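Local coordinates for protein 3',5'-cyclic-nucleotide phosphodiesterase 1 (Saccharomyces cerevisiae, PDB 4OJV) that is a two-zinc enzyme of the class-II cyclic-nucleotide phosphodiesterase family, with a metallo-beta-lactamase-like fold, and assembles as a dimer, at residues 258-261 with 262-266; 267-270 with 271-274; 44-47 with 48-52; 66-69 with 70-74. All blocks are in the same frame, centred on the assembly; numbering follows the deposited sequence.

All four contacts are local, each within one continuous run of chain. Interactions 1 and 2 follow one another through helix 256-267 into strand 273-279 and touch where Val264 meets Leu273; both rest on Ile240 of strand 238-242 and on Tyr311. Their buried side is aromatic and aliphatic: Phe260, Trp261, Val264, Ile268 and Leu273. Interactions 3 and 4, about 21 Å apart between centres, both meet the second subunit and tie side chains to backbone atoms, interaction 3 through one water, interaction 4 through two. Interaction 3 relies on a cation-pi approach along helix 44-53, interaction 4 on backbone bonds closing a beta hairpin, where Pro66, Glu70, His71 and Arg73 are exposed.

Interaction 1. Residues 258-261 with 262-266; sequences EEFW and SYVAE
Phe260 and Val264 make the main side-chain contact here, one turn apart on helix 256-267. It is a CH-pi interaction: the methyl CG2 of Val264 sits over one face of the Phe260 ring, 3.9 Å from the centroid and 25° off the ring normal. The methyl leans toward the CE2 and CZ rim, with Val264 CG2 to Phe260 CE2 at 3.6 Å. The benzyl group stands opposite the backbone N of its own residue (chi1 -178°), and this swings the ring alongside the helix to meet the valine. Next to it in sequence, Trp261 adds aromatic packing, as Phe260 CD2 lies over one face of the indole.

The hydrogen bonds are those of an alpha helix, with one addition at Glu258. Glu258 O accepts from Ser262 N at 2.9 Å and also from Ser262 OG at 2.8 Å, the two donors arriving from opposite faces of the carbonyl plane. The serine hydroxyl thus folds back on its own helix and finds a partner there. Further along, Val264 N reaches Phe260 O at 3.0 Å, and Ala265 N reaches Trp261 O at 2.9 Å.

Two polar ends are held by other elements: Glu259 forms a salt bridge with Lys194, and Trp261 NE1 a hydrogen bond with Glu303. The helix belongs to a beta-alpha-beta unit between strands 238-242 and 273-279. Phe260 and Val264 rest on Ile240, Phe260 and Tyr263 on Ile229 of strand 222-232, while Trp261 and Ala265 lean on Leu310 of helix 297-311.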
# COMPACT_ATOMS: atom_id res chain seq x y z
N GLU A 258 -30.48 -8.99 -5.99
CA GLU A 258 -31.52 -9.62 -6.79
C GLU A 258 -31.60 -9.01 -8.19
O GLU A 258 -31.70 -9.74 -9.17
CB GLU A 258 -32.87 -9.56 -6.07
CG GLU A 258 -33.96 -10.43 -6.70
CD GLU A 258 -35.20 -10.51 -5.83
OE1 GLU A 258 -35.68 -9.45 -5.37
OE2 GLU A 258 -35.70 -11.63 -5.62
N GLU A 259 -31.55 -7.68 -8.27
CA GLU A 259 -31.51 -6.98 -9.55
C GLU A 259 -30.32 -7.47 -10.39
O GLU A 259 -30.46 -7.74 -11.58
CB GLU A 259 -31.41 -5.47 -9.36
CG GLU A 259 -32.63 -4.81 -8.75
CD GLU A 259 -32.45 -3.32 -8.54
OE1 GLU A 259 -31.68 -2.70 -9.31
OE2 GLU A 259 -33.08 -2.77 -7.62
N PHE A 260 -29.16 -7.59 -9.75
CA PHE A 260 -27.97 -8.01 -10.46
C PHE A 260 -28.09 -9.45 -10.99
O PHE A 260 -27.85 -9.69 -12.18
CB PHE A 260 -26.71 -7.87 -9.59
CG PHE A 260 -25.47 -8.27 -10.33
CD1 PHE A 260 -24.93 -7.42 -11.28
CD2 PHE A 260 -24.89 -9.52 -10.13
CE1 PHE A 260 -23.81 -7.78 -12.01
CE2 PHE A 260 -23.77 -9.89 -10.85
CZ PHE A 260 -23.23 -9.02 -11.79
N TRP A 261 -28.44 -10.39 -10.11
CA TRP A 261 -28.51 -11.79 -10.55
C TRP A 261 -29.58 -11.99 -11.59
O TRP A 261 -29.41 -12.80 -12.49
CB TRP A 261 -28.74 -12.75 -9.39
CG TRP A 261 -27.72 -12.66 -8.28
CD1 TRP A 261 -27.97 -12.47 -6.93
CD2 TRP A 261 -26.26 -12.78 -8.39
NE1 TRP A 261 -26.79 -12.45 -6.21
CE2 TRP A 261 -25.73 -12.63 -7.03
CE3 TRP A 261 -25.37 -12.99 -9.44
CZ2 TRP A 261 -24.37 -12.69 -6.76
CZ3 TRP A 261 -24.00 -13.05 -9.16
CH2 TRP A 261 -23.51 -12.89 -7.85
N SER A 262 -30.68 -11.24 -11.46
CA SER A 262 -31.75 -11.30 -12.45
C SER A 262 -31.25 -10.84 -13.82
O SER A 262 -31.53 -11.47 -14.84
CB SER A 262 -32.95 -10.46 -12.01
OG SER A 262 -33.54 -11.00 -10.83
N TYR A 263 -30.48 -9.76 -13.83
CA TYR A 263 -29.91 -9.25 -15.08
C TYR A 263 -28.97 -10.28 -15.71
O TYR A 263 -29.03 -10.52 -16.92
CB TYR A 263 -29.17 -7.93 -14.82
CG TYR A 263 -28.66 -7.25 -16.08
CD1 TYR A 263 -27.47 -7.64 -16.67
CD2 TYR A 263 -29.38 -6.21 -16.66
CE1 TYR A 263 -27.00 -7.01 -17.82
CE2 TYR A 263 -28.92 -5.57 -17.81
CZ TYR A 263 -27.73 -5.98 -18.38
OH TYR A 263 -27.27 -5.36 -19.52
N VAL A 264 -28.11 -10.89 -14.89
CA VAL A 264 -27.18 -11.90 -15.37
C VAL A 264 -27.94 -13.09 -15.97
O VAL A 264 -27.66 -13.50 -17.11
CB VAL A 264 -26.23 -12.36 -14.24
CG1 VAL A 264 -25.41 -13.56 -14.66
CG2 VAL A 264 -25.32 -11.22 -13.81
N ALA A 265 -28.91 -13.63 -15.23
CA ALA A 265 -29.66 -14.80 -15.71
C ALA A 265 -30.45 -14.49 -16.98
O ALA A 265 -30.57 -15.35 -17.86
CB ALA A 265 -30.56 -15.35 -14.62
N GLU A 266 -30.97 -13.26 -17.09
CA GLU A 266 -31.75 -12.87 -18.27
C GLU A 266 -30.86 -12.71 -19.50
O GLU A 266 -31.24 -13.10 -20.61
CB GLU A 266 -32.55 -11.59 -18.02
CG GLU A 266 -33.41 -11.19 -19.21
CD GLU A 266 -34.32 -10.00 -18.95
OE1 GLU A 266 -34.05 -9.22 -18.01
OE2 GLU A 266 -35.31 -9.83 -19.70

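Interaction 2. Residues 267-270 with 271-274; sequences NIPL and VHLK
Pro269 and His272 lie side by side and point the same way, with the proline ring set against the edge of the imidazole. Pro269 CG comes in near the ring plane, 4.0 Å from His272 CD2, so neither face of the imidazole is used for this contact. The histidine keeps its CG beside its backbone N (chi1 -72°), which sets the ring next to Pro269, and chi2 (-66°) turns CD2 toward the proline and ND1 away from it, to Asp237.

Ile268 works with its CG2 branch. That methyl meets His272 CB at 4.1 Å and Leu273 CB at 4.2 Å, bridging the start of the turn to its end. Val271 has CG1 wedged between its backbone N and carbonyl carbon (chi1 68°), and from there the methyl looks back at Pro269 CB, 4.3 Å away. The two leucines share a conformation, and Leu270 CD1 and Leu273 CD2 just meet at the ends of their branches.

Under these side chains the backbone winds in a short 3-10 turn. His272 N bonds to Pro269 O at 2.8 Å, and Leu273 N to Leu270 O at 2.9 Å, both i+3 to i bonds, the mark of 3-10 winding. Helix 256-267 thereby turns into strand 273-279.

Chemically the turn is two-sided: Ile268 and Leu273 are buried against strand 238-242, whereas His272 ND1 and Lys274 NZ both bind the carboxylate of Asp237, whose negative charge would probably favour a proton on ND1.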
# COMPACT_ATOMS: atom_id res chain seq x y z
N ASN A 267 -29.67 -12.14 -19.30
CA ASN A 267 -28.89 -11.63 -20.42
C ASN A 267 -27.64 -12.41 -20.79
O ASN A 267 -27.12 -12.25 -21.89
CB ASN A 267 -28.55 -10.16 -20.18
CG ASN A 267 -29.78 -9.28 -20.19
OD1 ASN A 267 -30.43 -9.12 -21.23
ND2 ASN A 267 -30.13 -8.73 -19.04
N ILE A 268 -27.16 -13.24 -19.87
CA ILE A 268 -25.92 -13.97 -20.06
C ILE A 268 -26.16 -15.45 -19.81
O ILE A 268 -26.24 -15.87 -18.66
CB ILE A 268 -24.80 -13.48 -19.11
CG1 ILE A 268 -24.60 -11.95 -19.22
CG2 ILE A 268 -23.51 -14.23 -19.41
CD1 ILE A 268 -23.81 -11.33 -18.08
N PRO A 269 -26.28 -16.25 -20.87
CA PRO A 269 -26.40 -17.70 -20.65
C PRO A 269 -25.23 -18.23 -19.84
O PRO A 269 -24.10 -17.77 -20.00
CB PRO A 269 -26.40 -18.27 -22.07
CG PRO A 269 -26.91 -17.15 -22.93
CD PRO A 269 -26.32 -15.91 -22.31
N LEU A 270 -25.48 -19.21 -18.97
CA LEU A 270 -24.45 -19.72 -18.08
C LEU A 270 -23.18 -20.14 -18.83
O LEU A 270 -22.07 -19.89 -18.35
CB LEU A 270 -24.98 -20.87 -17.22
CG LEU A 270 -23.99 -21.42 -16.18
CD1 LEU A 270 -23.57 -20.35 -15.19
CD2 LEU A 270 -24.54 -22.63 -15.45
N VAL A 271 -23.35 -20.76 -19.99
CA VAL A 271 -22.21 -21.20 -20.79
C VAL A 271 -21.29 -20.03 -21.20
O VAL A 271 -20.09 -20.23 -21.40
CB VAL A 271 -22.65 -22.05 -22.01
CG1 VAL A 271 -23.43 -21.22 -23.03
CG2 VAL A 271 -21.47 -22.75 -22.66
N HIS A 272 -21.86 -18.83 -21.30
CA HIS A 272 -21.09 -17.61 -21.59
C HIS A 272 -20.51 -16.93 -20.37
O HIS A 272 -19.72 -16.00 -20.51
CB HIS A 272 -21.90 -16.61 -22.40
CG HIS A 272 -22.12 -17.03 -23.84
ND1 HIS A 272 -21.11 -17.13 -24.73
CD2 HIS A 272 -23.29 -17.39 -24.52
CE1 HIS A 272 -21.61 -17.52 -25.92
NE2 HIS A 272 -22.94 -17.68 -25.78
N LEU A 273 -20.91 -17.35 -19.17
CA LEU A 273 -20.38 -16.76 -17.95
C LEU A 273 -19.11 -17.51 -17.55
O LEU A 273 -19.18 -18.61 -17.01
CB LEU A 273 -21.43 -16.78 -16.83
CG LEU A 273 -21.02 -16.10 -15.52
CD1 LEU A 273 -20.57 -14.66 -15.73
CD2 LEU A 273 -22.14 -16.18 -14.51
N LYS A 274 -17.96 -16.92 -17.86
CA LYS A 274 -16.69 -17.63 -17.75
C LYS A 274 -16.05 -17.56 -16.37
O LYS A 274 -15.13 -18.30 -16.07
CB LYS A 274 -15.69 -17.14 -18.82
CG LYS A 274 -16.25 -17.08 -20.24
CD LYS A 274 -16.95 -18.36 -20.71
CE LYS A 274 -15.97 -19.47 -21.03
NZ LYS A 274 -15.00 -19.05 -22.07

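Interaction 3. Residues 44-47 with 48-52; sequences MYQL and REMLV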
# COMPACT_ATOMS: atom_id res chain seq x y z
N MET A 44 2.02 -1.23 -9.67
CA MET A 44 3.40 -1.32 -10.19
C MET A 44 4.28 -2.26 -9.40
O MET A 44 5.07 -3.01 -9.99
CB MET A 44 4.08 0.05 -10.16
CG MET A 44 3.61 1.03 -11.21
SD MET A 44 4.56 2.55 -11.11
CE MET A 44 5.98 2.19 -12.11
N TYR A 45 4.20 -2.19 -8.08
CA TYR A 45 5.06 -3.01 -7.24
C TYR A 45 4.86 -4.48 -7.56
O TYR A 45 5.82 -5.26 -7.66
CB TYR A 45 4.79 -2.71 -5.76
CG TYR A 45 5.80 -3.28 -4.80
CD1 TYR A 45 5.80 -4.64 -4.49
CD2 TYR A 45 6.75 -2.46 -4.18
CE1 TYR A 45 6.72 -5.17 -3.59
CE2 TYR A 45 7.67 -2.98 -3.29
CZ TYR A 45 7.65 -4.33 -3.00
OH TYR A 45 8.56 -4.85 -2.11
N GLN A 46 3.60 -4.87 -7.73
CA GLN A 46 3.29 -6.26 -7.98
C GLN A 46 3.65 -6.69 -9.40
O GLN A 46 4.14 -7.81 -9.61
CB GLN A 46 1.82 -6.55 -7.66
CG GLN A 46 1.44 -8.03 -7.69
CD GLN A 46 2.40 -8.97 -6.95
OE1 GLN A 46 2.88 -8.67 -5.86
NE2 GLN A 46 2.67 -10.12 -7.56
N LEU A 47 3.44 -5.81 -10.38
CA LEU A 47 3.91 -6.08 -11.73
C LEU A 47 5.41 -6.34 -11.74
O LEU A 47 5.87 -7.29 -12.39
CB LEU A 47 3.57 -4.92 -12.66
CG LEU A 47 2.08 -4.79 -13.00
CD1 LEU A 47 1.78 -3.45 -13.64
CD2 LEU A 47 1.60 -5.93 -13.89
N ARG A 48 6.16 -5.54 -11.00
CA ARG A 48 7.60 -5.73 -10.92
C ARG A 48 7.97 -7.10 -10.34
O ARG A 48 8.86 -7.77 -10.87
CB ARG A 48 8.23 -4.62 -10.08
CG ARG A 48 9.76 -4.61 -10.13
CD ARG A 48 10.31 -3.42 -9.39
NE ARG A 48 9.99 -3.49 -7.97
CZ ARG A 48 10.24 -2.53 -7.08
NH1 ARG A 48 10.81 -1.39 -7.44
NH2 ARG A 48 9.90 -2.72 -5.81
N GLU A 49 7.28 -7.51 -9.28
CA GLU A 49 7.52 -8.82 -8.67
C GLU A 49 7.30 -9.93 -9.66
O GLU A 49 8.08 -10.89 -9.72
CB GLU A 49 6.59 -9.02 -7.47
CG GLU A 49 6.99 -8.27 -6.21
CD GLU A 49 8.39 -8.61 -5.74
OE1 GLU A 49 8.73 -9.81 -5.60
OE2 GLU A 49 9.16 -7.67 -5.49
N MET A 50 6.24 -9.81 -10.45
CA MET A 50 5.87 -10.84 -11.41
C MET A 50 6.87 -10.89 -12.55
O MET A 50 7.13 -11.97 -13.09
CB MET A 50 4.44 -10.64 -11.91
CG MET A 50 3.40 -10.78 -10.80
SD MET A 50 1.69 -10.53 -11.33
CE MET A 50 1.52 -11.92 -12.44
N LEU A 51 7.46 -9.74 -12.89
CA LEU A 51 8.54 -9.67 -13.89
C LEU A 51 9.84 -10.34 -13.41
O LEU A 51 10.62 -10.82 -14.23
CB LEU A 51 8.77 -8.22 -14.36
CG LEU A 51 7.67 -7.57 -15.24
CD1 LEU A 51 7.77 -6.06 -15.26
CD2 LEU A 51 7.69 -8.11 -16.66
N VAL A 52 10.06 -10.38 -12.10
CA VAL A 52 11.26 -11.02 -11.52
C VAL A 52 11.05 -12.51 -11.26
O VAL A 52 11.90 -13.33 -11.61
CB VAL A 52 11.72 -10.33 -10.22
CG1 VAL A 52 12.96 -11.02 -9.65
CG2 VAL A 52 12.01 -8.87 -10.46
O HOH W 1 8.55 -5.23 -6.52
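The guanidinium of Arg48 comes to the Tyr45 ring obliquely, its NH2 3.4 Å from Tyr45 CE2. The planes are 60° apart, so the groups do not stack; it is a cation-pi contact, off-centre, with Arg48 CZ 4.9 Å from the Tyr45 ring centroid. A bend at chi3 (64°) folds the arginine chain back toward the tyrosine. On another flank of the helix, Gln46 turns its amide to Met50, NE2 lying 3.4 Å from Met50 CG.

These residues lie on helix 44-53, an alpha helix whose i to i+4 bonds run on through Met50 N to Gln46 O and Leu51 N to Leu47 O.

One water ties the first group together. It donates to Tyr45 O and to Glu49 OE2, the latter at 2.7 Å, and accepts from Arg48 NE at 2.7 Å, in the guanidinium plane, while sitting over one face of the Tyr45 ring. Tyr45 O already accepts Glu49 N at 3.1 Å.

The tyrosine side belongs to the dimer interface: Glu17 of the second subunit binds Tyr45 N, and Tyr18 of that subunit stacks on the Tyr45 ring. Arg48 also packs on Phe68 of the second subunit.

Interaction 4. Residues 66-69 with 70-74; sequences PSFY and EHDRE
Pro66 and Arg73 face each other as an antiparallel, non-hydrogen-bonded pair at the end of a two-stranded beta hairpin, their side chains diverging. The turn beyond them is drawn together by backbone bonds: Ser67 N reaches Asp72 O at 2.8 Å, and weak bonds run from Phe68 N and Tyr69 N to His71 O. Phe68 takes a positive phi of 84°, which helps reverse the chain.

Asp72 and Phe68 cross at about a right angle. The carbonyl Asp72 O stands over one face of the Phe68 ring, and the carboxylate OD1 comes within 3.6 Å of Phe68 CD1. Through a water, that same OD1 is linked to Tyr69 O, and it also bonds to Thr110 of the second subunit.

A second water bridges Ser67, His71 and Glu74: it donates to Ser67 OG at 2.8 Å and to Glu74 OE2 at 2.7 Å, and accepts from His71 N. Glu74 OE2 further accepts His71 ND1 at 2.7 Å; the oxygen lies close to the imidazole plane, but ND1 meets it from above the carboxylate plane. Glu74 CG lies 3.6 Å from Ser67 CB, and the bend at chi2 (-73°) then carries the carboxylate to His71 and the water.

Ser67 OG bonds to Asp335 and Tyr69 packs on Pro336, so the turn leans on the start of helix 336-350. What results is a beta hairpin of strands 64-66 and 73-75, its turn bridged by two waters and its loop reaching the dimer interface.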
# COMPACT_ATOMS: atom_id res chain seq x y z
N PRO A 66 2.78 -17.88 -0.85
CA PRO A 66 2.80 -17.40 0.54
C PRO A 66 1.51 -17.72 1.30
O PRO A 66 0.42 -17.71 0.70
CB PRO A 66 2.95 -15.89 0.39
CG PRO A 66 3.62 -15.72 -0.94
CD PRO A 66 3.04 -16.79 -1.81
N SER A 67 1.65 -18.01 2.59
CA SER A 67 0.51 -18.31 3.45
C SER A 67 0.66 -17.65 4.82
O SER A 67 -0.12 -16.75 5.17
CB SER A 67 0.33 -19.83 3.60
OG SER A 67 -0.68 -20.14 4.53
N PHE A 68 1.65 -18.11 5.60
CA PHE A 68 2.01 -17.56 6.92
C PHE A 68 1.19 -18.10 8.09
O PHE A 68 1.18 -17.52 9.18
CB PHE A 68 2.10 -16.02 6.91
CG PHE A 68 3.00 -15.48 5.83
CD1 PHE A 68 4.36 -15.78 5.83
CD2 PHE A 68 2.49 -14.71 4.80
CE1 PHE A 68 5.20 -15.29 4.83
CE2 PHE A 68 3.31 -14.21 3.81
CZ PHE A 68 4.67 -14.50 3.82
N TYR A 69 0.53 -19.23 7.87
CA TYR A 69 -0.25 -19.87 8.92
C TYR A 69 0.42 -21.18 9.32
O TYR A 69 1.54 -21.15 9.83
CB TYR A 69 -1.72 -20.03 8.50
CG TYR A 69 -2.41 -18.69 8.32
CD1 TYR A 69 -2.28 -17.96 7.13
CD2 TYR A 69 -3.18 -18.15 9.35
CE1 TYR A 69 -2.90 -16.73 6.96
CE2 TYR A 69 -3.80 -16.91 9.19
CZ TYR A 69 -3.66 -16.21 7.99
OH TYR A 69 -4.30 -14.98 7.83
N GLU A 70 -0.20 -22.32 9.08
CA GLU A 70 0.45 -23.61 9.38
C GLU A 70 1.84 -23.68 8.75
O GLU A 70 2.77 -24.22 9.37
CB GLU A 70 -0.44 -24.77 8.96
CG GLU A 70 -1.68 -24.89 9.83
CD GLU A 70 -2.73 -25.80 9.25
OE1 GLU A 70 -3.08 -25.65 8.06
OE2 GLU A 70 -3.22 -26.68 9.99
N HIS A 71 1.99 -23.14 7.54
CA HIS A 71 3.31 -22.99 6.91
C HIS A 71 3.43 -21.62 6.32
O HIS A 71 2.44 -21.00 5.92
CB HIS A 71 3.52 -24.00 5.79
CG HIS A 71 3.32 -25.43 6.22
ND1 HIS A 71 2.13 -26.05 6.12
CD2 HIS A 71 4.20 -26.35 6.76
CE1 HIS A 71 2.24 -27.31 6.57
NE2 HIS A 71 3.51 -27.49 6.96
N ASP A 72 4.66 -21.13 6.21
CA ASP A 72 4.88 -19.85 5.57
C ASP A 72 4.58 -19.90 4.07
O ASP A 72 4.19 -18.90 3.47
CB ASP A 72 6.29 -19.34 5.85
CG ASP A 72 6.46 -18.83 7.27
OD1 ASP A 72 5.45 -18.54 7.95
OD2 ASP A 72 7.61 -18.69 7.71
N ARG A 73 4.75 -21.07 3.46
CA ARG A 73 4.41 -21.29 2.06
C ARG A 73 3.63 -22.59 1.92
O ARG A 73 3.91 -23.57 2.62
CB ARG A 73 5.66 -21.32 1.18
CG ARG A 73 6.37 -19.97 1.07
CD ARG A 73 7.49 -20.00 0.04
NE ARG A 73 8.33 -21.19 0.14
CZ ARG A 73 9.35 -21.34 0.98
NH1 ARG A 73 9.70 -20.37 1.81
NH2 ARG A 73 10.04 -22.48 0.98
N GLU A 74 2.65 -22.60 1.02
CA GLU A 74 1.77 -23.75 0.80
C GLU A 74 1.66 -24.11 -0.67
O GLU A 74 1.68 -23.23 -1.53
CB GLU A 74 0.36 -23.46 1.32
CG GLU A 74 0.24 -23.37 2.83
CD GLU A 74 0.33 -24.71 3.53
OE1 GLU A 74 0.48 -25.75 2.86
OE2 GLU A 74 0.27 -24.70 4.77
O HOH W 2 -0.52 -22.46 6.00
O HOH W 3 3.80 -19.64 9.96